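Local coordinates for iron-sulfur cluster assembly scaffold protein IscU (Streptococcus pyogenes, PDB 1SU0), which probably serves as a scaffold on which iron-sulfur clusters are assembled with IscS and then passed to other proteins, at residues D42-T47 and S128-N133; N63-S68 and P122-C127. All blocks are in the same frame, centred on the assembly; numbering follows the deposited sequence.

The two contacts show how a metal site can be put together from distant parts of a chain. Interaction 1 lays the start of strand 43-50 on helix 122-139; interaction 2 joins the start of helix 66-79 to the first turns of the same long helix. Their centres lie about 10 Å apart, and both reach the zinc ion, D42 in interaction 1 and C65 with C127 in interaction 2. Probable hydrogen bonds tie them directly: V43 N lies 3.0 Å from N63 O, and D42 OD2 lies 3.1 Å from C65 N, so the carboxylate of one zinc ligand probably also accepts from the backbone N-H of another. C40 is the remaining ligand.

Interaction 1 (D42-T47 and S128-N133); sequences DVISLT and STLAWN. With ZN (zinc ion), chain B.
D42 and I44 meet L130 and A131 where the three-stranded antiparallel sheet of the NifU-like fold rests on helix 122-139. Strand 43-47 and helix 128-133 run in nearly the same direction, 26° apart, with their axes 9.0 Å from each other at closest approach.

The packing is apolar. L130 holds CG anti to its backbone N (chi1 -178°), and its two methyls serve D42, just before the strand, and I44, within it. CD2 reaches D42, coming within 3.5 Å of D42 CB on the approach to the metal, while the CG and CD1 side of the leucine is taken by I44. There I44 CG2 lies 3.9 Å from L130 CG, the two side chains sliding past each other in opposite directions. The other branch of the isoleucine extends nearly at right angles to the helix axis until CD1 meets A131 CB at 4.3 Å. V43, between the two, turns its side chain away. L35 of the neighbouring strand also touches L130, and S72 of helix 66-79 touches both I44 and A131.

The helix is kinked at A131 and W132, whose backbone N atoms make no bond to the preceding turn. S71 OG instead bonds to S128 O, and the regular pattern is back by N133 N, which bonds T129 O at 3.0 Å.

Metal binding occupies the far end of D42. Its carboxylate approaches the zinc ion, probably a stand-in for an iron-sulfur centre, unevenly: OD1 coordinates at 2.4 Å, whereas OD2 stays 2.9 Å from the metal.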
loop_
_atom_site.group_PDB
_atom_site.type_symbol
_atom_site.label_atom_id
_atom_site.label_comp_id
_atom_site.label_asym_id
_atom_site.label_seq_id
_atom_site.Cartn_x
_atom_site.Cartn_y
_atom_site.Cartn_z
ATOM N N ASP A 42 -12.052 0.295 6.849
ATOM C CA ASP A 42 -11.053 1.089 6.151
ATOM C C ASP A 42 -11.632 1.527 4.803
ATOM O O ASP A 42 -12.535 0.896 4.301
ATOM C CB ASP A 42 -9.733 0.319 5.991
ATOM C CG ASP A 42 -9.283 -0.364 7.285
ATOM O OD1 ASP A 42 -8.834 -1.530 7.220
ATOM O OD2 ASP A 42 -9.353 0.179 8.410
ATOM N N VAL A 43 -11.162 2.647 4.268
ATOM C CA VAL A 43 -11.564 3.126 2.945
ATOM C C VAL A 43 -10.409 3.908 2.292
ATOM O O VAL A 43 -9.606 4.542 2.980
ATOM C CB VAL A 43 -12.834 4.022 2.962
ATOM C CG1 VAL A 43 -13.941 3.430 3.820
ATOM C CG2 VAL A 43 -12.511 5.421 3.447
ATOM N N ILE A 44 -10.307 3.843 0.969
ATOM C CA ILE A 44 -9.273 4.594 0.289
ATOM C C ILE A 44 -9.657 5.060 -1.110
ATOM O O ILE A 44 -10.258 4.346 -1.877
ATOM C CB ILE A 44 -7.964 3.767 0.237
ATOM C CG1 ILE A 44 -6.835 4.614 -0.358
ATOM C CG2 ILE A 44 -8.198 2.455 -0.531
ATOM C CD1 ILE A 44 -5.476 4.039 -0.128
ATOM N N SER A 45 -9.268 6.281 -1.412
ATOM C CA SER A 45 -9.440 6.871 -2.706
ATOM C C SER A 45 -8.013 7.040 -3.147
ATOM O O SER A 45 -7.257 7.784 -2.529
ATOM C CB SER A 45 -10.154 8.212 -2.570
ATOM O OG SER A 45 -10.350 8.849 -3.810
ATOM N N LEU A 46 -7.650 6.312 -4.196
ATOM C CA LEU A 46 -6.299 6.249 -4.687
ATOM C C LEU A 46 -6.299 6.785 -6.120
ATOM O O LEU A 46 -6.672 6.072 -7.048
ATOM C CB LEU A 46 -5.836 4.784 -4.649
ATOM C CG LEU A 46 -4.344 4.407 -4.711
ATOM C CD1 LEU A 46 -4.057 3.511 -5.884
ATOM C CD2 LEU A 46 -3.417 5.618 -4.721
ATOM N N THR A 47 -5.919 8.050 -6.285
ATOM C CA THR A 47 -5.668 8.617 -7.610
ATOM C C THR A 47 -4.279 8.218 -8.097
ATOM O O THR A 47 -3.294 8.437 -7.392
ATOM C CB THR A 47 -5.737 10.146 -7.584
ATOM O OG1 THR A 47 -4.825 10.653 -6.607
ATOM C CG2 THR A 47 -7.117 10.638 -7.155
ATOM N N SER A 128 -4.069 -4.499 5.530
ATOM C CA SER A 128 -2.818 -4.232 4.850
ATOM C C SER A 128 -2.898 -4.296 3.305
ATOM O O SER A 128 -2.254 -3.525 2.618
ATOM C CB SER A 128 -1.786 -5.206 5.385
ATOM O OG SER A 128 -2.095 -6.519 4.972
ATOM N N THR A 129 -3.735 -5.162 2.754
ATOM C CA THR A 129 -3.788 -5.325 1.293
ATOM C C THR A 129 -4.675 -4.310 0.577
ATOM O O THR A 129 -4.526 -4.119 -0.623
ATOM C CB THR A 129 -4.219 -6.726 0.912
ATOM O OG1 THR A 129 -5.508 -6.983 1.456
ATOM C CG2 THR A 129 -3.304 -7.781 1.536
ATOM N N LEU A 130 -5.555 -3.637 1.303
ATOM C CA LEU A 130 -6.509 -2.708 0.702
ATOM C C LEU A 130 -5.888 -1.753 -0.310
ATOM O O LEU A 130 -6.366 -1.623 -1.436
ATOM C CB LEU A 130 -7.242 -1.909 1.801
ATOM C CG LEU A 130 -8.337 -0.892 1.398
ATOM C CD1 LEU A 130 -9.289 -1.383 0.345
ATOM C CD2 LEU A 130 -9.129 -0.486 2.627
ATOM N N ALA A 131 -4.823 -1.081 0.088
ATOM C CA ALA A 131 -4.152 -0.126 -0.791
ATOM C C ALA A 131 -3.617 -0.815 -2.045
ATOM O O ALA A 131 -3.764 -0.309 -3.171
ATOM C CB ALA A 131 -3.047 0.536 -0.074
ATOM N N TRP A 132 -3.008 -1.975 -1.841
ATOM C CA TRP A 132 -2.442 -2.715 -2.946
ATOM C C TRP A 132 -3.501 -3.063 -3.982
ATOM O O TRP A 132 -3.245 -2.964 -5.166
ATOM C CB TRP A 132 -1.725 -3.960 -2.427
ATOM C CG TRP A 132 -0.510 -3.602 -1.670
ATOM C CD1 TRP A 132 -0.399 -3.470 -0.313
ATOM C CD2 TRP A 132 0.764 -3.256 -2.216
ATOM N NE1 TRP A 132 0.870 -3.074 0.014
ATOM C CE2 TRP A 132 1.614 -2.956 -1.132
ATOM C CE3 TRP A 132 1.284 -3.181 -3.519
ATOM C CZ2 TRP A 132 2.948 -2.585 -1.306
ATOM C CZ3 TRP A 132 2.609 -2.801 -3.692
ATOM C CH2 TRP A 132 3.424 -2.519 -2.595
ATOM N N ASN A 133 -4.700 -3.408 -3.527
ATOM C CA ASN A 133 -5.797 -3.793 -4.422
ATOM C C ASN A 133 -6.430 -2.595 -5.101
ATOM O O ASN A 133 -6.960 -2.715 -6.193
ATOM C CB ASN A 133 -6.839 -4.617 -3.660
ATOM C CG ASN A 133 -6.246 -5.898 -3.062
ATOM O OD1 ASN A 133 -6.933 -6.648 -2.377
ATOM N ND2 ASN A 133 -4.947 -6.117 -3.282
HETATM ZN ZN ZN B . -8.173 -2.322 9.395
#

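Interaction 2 (N63-S68 and P122-C127); sequences NGCTIS and PQRIKC. With ZN (zinc ion), chain B.
C65 turns SG between its backbone N and carbonyl carbon (chi1 74°), while C127 sets SG anti to its carbonyl carbon (chi1 -60°), and the two sulfurs converge on one zinc ion. C127 SG binds it at 2.2 Å and C65 SG at 2.6 Å. C65 is also the N-cap of helix 66-79: its SG accepts a weak bond from S68 N, 3.5 Å away, so this metal-binding sulfur also weakly caps the next helix.

In this NifU-family scaffold the N-cap of helix 66-79 and an early turn of helix 122-139 each give a cysteine to the zinc site, probably where the cluster is built. One turn deeper, S68 OG donates to C127 O at 3.1 Å, the hydroxyl tilted 32° from the carbonyl plane. That carbonyl lacks its A131 N partner at the kink; the serine replaces it. A water lies within hydrogen-bonding distance of S68 O and C127 O.

On the outer side, the bent chain of R124 brings NH1 to C65 SG at 3.7 Å, the sulfur lying at the guanidinium edge. The I67 side chain crosses R124's at about a right angle, CG1 nearest, and its CG2 packs 4.0 Å from C127 CB.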
loop_
_atom_site.group_PDB
_atom_site.type_symbol
_atom_site.label_atom_id
_atom_site.label_comp_id
_atom_site.label_asym_id
_atom_site.label_seq_id
_atom_site.Cartn_x
_atom_site.Cartn_y
_atom_site.Cartn_z
ATOM N N ASN A 63 -9.726 6.408 5.459
ATOM C CA ASN A 63 -9.909 6.269 6.898
ATOM C C ASN A 63 -9.720 4.829 7.284
ATOM O O ASN A 63 -10.462 3.967 6.818
ATOM C CB ASN A 63 -11.301 6.713 7.311
ATOM C CG ASN A 63 -11.798 6.007 8.571
ATOM O OD1 ASN A 63 -11.507 6.433 9.701
ATOM N ND2 ASN A 63 -12.564 4.930 8.381
ATOM N N GLY A 64 -8.736 4.569 8.133
ATOM C CA GLY A 64 -8.544 3.228 8.639
ATOM C C GLY A 64 -7.744 3.119 9.916
ATOM O O GLY A 64 -7.242 4.109 10.449
ATOM N N CYS A 65 -7.655 1.875 10.383
ATOM C CA CYS A 65 -6.758 1.480 11.451
ATOM C C CYS A 65 -5.304 1.876 11.151
ATOM O O CYS A 65 -4.965 2.246 10.027
ATOM C CB CYS A 65 -6.904 -0.031 11.744
ATOM S SG CYS A 65 -6.195 -1.198 10.558
ATOM N N THR A 66 -4.464 1.829 12.179
ATOM C CA THR A 66 -3.044 2.119 12.027
ATOM C C THR A 66 -2.430 1.299 10.919
ATOM O O THR A 66 -1.694 1.822 10.088
ATOM C CB THR A 66 -2.315 1.809 13.328
ATOM O OG1 THR A 66 -2.688 2.766 14.304
ATOM C CG2 THR A 66 -0.798 2.018 13.177
ATOM N N ILE A 67 -2.726 0.002 10.924
ATOM C CA ILE A 67 -2.131 -0.944 9.985
ATOM C C ILE A 67 -2.448 -0.547 8.553
ATOM O O ILE A 67 -1.576 -0.531 7.701
ATOM C CB ILE A 67 -2.687 -2.360 10.230
ATOM C CG1 ILE A 67 -2.369 -2.856 11.656
ATOM C CG2 ILE A 67 -2.210 -3.338 9.109
ATOM C CD1 ILE A 67 -0.925 -3.069 11.931
ATOM N N SER A 68 -3.707 -0.201 8.312
ATOM C CA SER A 68 -4.214 0.023 6.958
ATOM C C SER A 68 -3.715 1.320 6.364
ATOM O O SER A 68 -3.424 1.386 5.198
ATOM C CB SER A 68 -5.730 0.077 6.987
ATOM O OG SER A 68 -6.201 0.169 5.666
ATOM N N PRO A 122 -4.824 -12.619 11.103
ATOM C CA PRO A 122 -5.755 -12.865 9.985
ATOM C C PRO A 122 -6.708 -11.713 9.630
ATOM O O PRO A 122 -6.914 -11.408 8.454
ATOM C CB PRO A 122 -6.588 -14.061 10.480
ATOM C CG PRO A 122 -5.746 -14.750 11.501
ATOM C CD PRO A 122 -4.837 -13.714 12.088
ATOM N N GLN A 123 -7.306 -11.108 10.648
ATOM C CA GLN A 123 -8.162 -9.941 10.456
ATOM C C GLN A 123 -7.399 -8.712 9.907
ATOM O O GLN A 123 -8.017 -7.821 9.329
ATOM C CB GLN A 123 -8.878 -9.575 11.764
ATOM C CG GLN A 123 -9.838 -10.653 12.317
ATOM C CD GLN A 123 -10.519 -10.219 13.622
ATOM O OE1 GLN A 123 -10.177 -9.167 14.189
ATOM N NE2 GLN A 123 -11.483 -11.024 14.101
ATOM N N ARG A 124 -6.084 -8.659 10.101
ATOM C CA ARG A 124 -5.260 -7.552 9.612
ATOM C C ARG A 124 -4.766 -7.704 8.149
ATOM O O ARG A 124 -4.366 -6.713 7.513
ATOM C CB ARG A 124 -4.029 -7.366 10.528
ATOM C CG ARG A 124 -4.341 -7.154 12.020
ATOM C CD ARG A 124 -5.116 -5.913 12.284
ATOM N NE ARG A 124 -5.418 -5.710 13.686
ATOM C CZ ARG A 124 -5.871 -4.557 14.180
ATOM N NH1 ARG A 124 -6.030 -3.509 13.384
ATOM N NH2 ARG A 124 -6.143 -4.427 15.479
ATOM N N ILE A 125 -4.764 -8.934 7.633
ATOM C CA ILE A 125 -4.348 -9.187 6.263
ATOM C C ILE A 125 -5.024 -8.201 5.309
ATOM O O ILE A 125 -4.356 -7.481 4.550
ATOM C CB ILE A 125 -4.681 -10.631 5.833
ATOM C CG1 ILE A 125 -4.129 -11.681 6.818
ATOM C CG2 ILE A 125 -4.164 -10.903 4.413
ATOM C CD1 ILE A 125 -2.694 -11.632 7.027
ATOM N N LYS A 126 -6.353 -8.151 5.370
ATOM C CA LYS A 126 -7.126 -7.297 4.469
ATOM C C LYS A 126 -6.982 -5.795 4.799
ATOM O O LYS A 126 -7.169 -4.949 3.924
ATOM C CB LYS A 126 -8.597 -7.737 4.442
ATOM C CG LYS A 126 -9.425 -7.278 3.228
ATOM C CD LYS A 126 -9.014 -7.992 1.922
ATOM C CE LYS A 126 -10.092 -8.971 1.447
ATOM N NZ LYS A 126 -9.994 -10.276 2.178
ATOM N N CYS A 127 -6.638 -5.460 6.040
ATOM C CA CYS A 127 -6.298 -4.073 6.377
ATOM C C CYS A 127 -5.075 -3.641 5.528
ATOM O O CYS A 127 -5.063 -2.603 4.850
ATOM C CB CYS A 127 -5.998 -3.928 7.881
ATOM S SG CYS A 127 -7.381 -4.384 9.009
HETATM ZN ZN ZN B . -8.173 -2.322 9.395
HETATM O O HOH W 1 -3.921 -0.484 2.850
#